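Intradiol ring-cleavage Dioxygenase (Tetranychus urticae, PDB 5VG2) probably cleaves catechol-type rings between the two hydroxyl-bearing carbons, inserting both atoms of molecular oxygen with the help of a bound ferric iron. Local coordinates at residues V32-G37 / D89-L94. Sequence-based numbering, arbitrary orientation.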
# COMPACT_ATOMS: atom_id res chain seq x y z
N VAL A 32 11.04 -5.14 4.36
CA VAL A 32 10.81 -6.56 4.17
C VAL A 32 11.01 -7.37 5.42
O VAL A 32 10.29 -8.29 5.65
CB VAL A 32 11.75 -7.06 3.04
CG1 VAL A 32 11.82 -8.59 2.90
CG2 VAL A 32 11.35 -6.38 1.73
N GLU A 33 12.01 -7.05 6.21
CA GLU A 33 12.40 -7.83 7.39
C GLU A 33 12.65 -9.33 7.07
O GLU A 33 13.43 -9.68 6.21
CB GLU A 33 11.45 -7.54 8.59
CG GLU A 33 11.46 -6.08 9.06
CD GLU A 33 10.75 -5.83 10.42
OE1 GLU A 33 10.50 -6.80 11.22
OE2 GLU A 33 10.47 -4.64 10.71
N ASP A 34 12.00 -10.22 7.81
CA ASP A 34 12.17 -11.68 7.66
C ASP A 34 11.16 -12.25 6.73
O ASP A 34 11.09 -13.41 6.60
CB ASP A 34 12.03 -12.39 9.00
CG ASP A 34 10.68 -12.11 9.67
OD1 ASP A 34 10.06 -11.06 9.37
OD2 ASP A 34 10.21 -12.87 10.56
N ARG A 35 10.38 -11.44 6.06
CA ARG A 35 9.32 -11.93 5.18
C ARG A 35 9.85 -12.47 3.84
O ARG A 35 10.94 -12.09 3.38
CB ARG A 35 8.35 -10.79 4.93
CG ARG A 35 7.30 -10.57 6.01
CD ARG A 35 7.62 -11.26 7.33
NE ARG A 35 6.57 -12.16 7.69
CZ ARG A 35 6.60 -13.03 8.70
NH1 ARG A 35 5.55 -13.73 8.94
NH2 ARG A 35 7.64 -13.15 9.51
N ILE A 36 9.05 -13.34 3.23
CA ILE A 36 9.38 -14.10 2.04
C ILE A 36 8.46 -13.65 0.93
O ILE A 36 7.27 -13.51 1.15
CB ILE A 36 9.12 -15.58 2.25
CG1 ILE A 36 9.91 -16.11 3.45
CG2 ILE A 36 9.50 -16.39 1.02
CD1 ILE A 36 11.41 -15.94 3.37
N GLY A 37 8.98 -13.48 -0.29
CA GLY A 37 8.14 -13.11 -1.41
C GLY A 37 8.96 -12.66 -2.59
O GLY A 37 10.15 -12.90 -2.63
N ASP A 89 0.99 -7.92 18.97
CA ASP A 89 2.40 -8.32 18.95
C ASP A 89 3.24 -7.13 18.55
O ASP A 89 2.73 -6.24 17.88
CB ASP A 89 2.61 -9.52 18.02
CG ASP A 89 2.40 -9.18 16.52
OD1 ASP A 89 3.31 -8.58 15.89
OD2 ASP A 89 1.33 -9.51 15.95
N PRO A 90 4.53 -7.11 18.91
CA PRO A 90 5.41 -6.00 18.50
C PRO A 90 6.05 -6.11 17.09
O PRO A 90 6.83 -5.24 16.73
CB PRO A 90 6.51 -6.05 19.56
CG PRO A 90 6.62 -7.51 19.90
CD PRO A 90 5.26 -8.12 19.68
N ARG A 91 5.75 -7.11 16.29
CA ARG A 91 6.38 -7.13 14.96
C ARG A 91 5.91 -5.95 14.09
O ARG A 91 4.79 -5.47 14.26
CB ARG A 91 6.15 -8.46 14.23
CG ARG A 91 6.78 -9.64 14.91
CD ARG A 91 8.31 -9.65 14.99
NE ARG A 91 8.97 -9.23 13.77
CZ ARG A 91 9.32 -10.01 12.74
NH1 ARG A 91 9.90 -9.46 11.67
NH2 ARG A 91 9.12 -11.32 12.75
N ARG A 92 6.77 -5.49 13.20
CA ARG A 92 6.42 -4.38 12.31
C ARG A 92 6.89 -4.56 10.85
O ARG A 92 7.12 -3.58 10.11
CB ARG A 92 6.98 -3.09 12.85
CG ARG A 92 6.42 -2.72 14.23
CD ARG A 92 4.95 -2.35 14.15
NE ARG A 92 4.47 -1.91 15.43
CZ ARG A 92 3.93 -2.65 16.39
NH1 ARG A 92 3.75 -3.96 16.27
NH2 ARG A 92 3.51 -2.04 17.51
N PHE A 93 7.02 -5.80 10.45
CA PHE A 93 7.38 -6.06 9.09
C PHE A 93 6.35 -5.52 8.15
O PHE A 93 5.12 -5.40 8.47
CB PHE A 93 7.61 -7.56 8.81
CG PHE A 93 6.44 -8.44 9.16
CD1 PHE A 93 5.35 -8.51 8.31
CD2 PHE A 93 6.45 -9.20 10.32
CE1 PHE A 93 4.27 -9.32 8.64
CE2 PHE A 93 5.39 -10.01 10.64
CZ PHE A 93 4.29 -10.08 9.80
N LEU A 94 6.87 -5.15 6.98
CA LEU A 94 6.11 -4.63 5.87
C LEU A 94 5.33 -3.39 6.23
O LEU A 94 4.25 -3.15 5.76
CB LEU A 94 5.23 -5.72 5.25
CG LEU A 94 5.99 -6.90 4.67
CD1 LEU A 94 5.08 -8.11 4.42
CD2 LEU A 94 6.70 -6.50 3.36
O HOH W 1 9.42 -6.31 13.39
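Arg91 reaches across to Glu33 and Asp34 in a salt-bridge network on the type II' beta turn from Val32 to Arg35, which precedes strand 39-48 of this intradiol dioxygenase fold. Arg91 NH1 donates twice, to Glu33 OE1 (2.8 Å), in the guanidinium plane and nearly along the carboxylate C-O bond, and to Asp34 OD1 (2.8 Å). Arg91 NH2 completes an end-on, two-nitrogen grip with a nearly straight bond to Asp34 OD2 (2.9 Å). Both Asp34 oxygens are approached from above the carboxylate plane, the two flat groups being 49° apart. One water joins the loops, accepting from Arg91 NE and Arg92 N and donating to Glu33 OE1 in a rather short bond. The Arg35 guanidinium lies flat on one face of the Phe93 ring, planes 7° apart and Arg35 CZ 4.0 Å from the ring centroid, a cation-pi stack, while Arg91 CZ sits at the edge of that ring. The nearly eclipsed chi2 of Arg35 (16°) brings CD over the same face as a CH-pi contact, and Arg35 CG packs on Leu94 CD1 (3.7 Å). Arg35 NH2 and Arg91 NH2 come within 4.0 Å, and Asp34 OD2, which accepts from both (weakly from Arg35), probably offsets their like charges. Farther out, Arg28 pairs with Glu33 OE2. The Phe93 side chain lies about 6 Å from that of the iron ligand Tyr71, and Ser72 OG bonds Phe93 O.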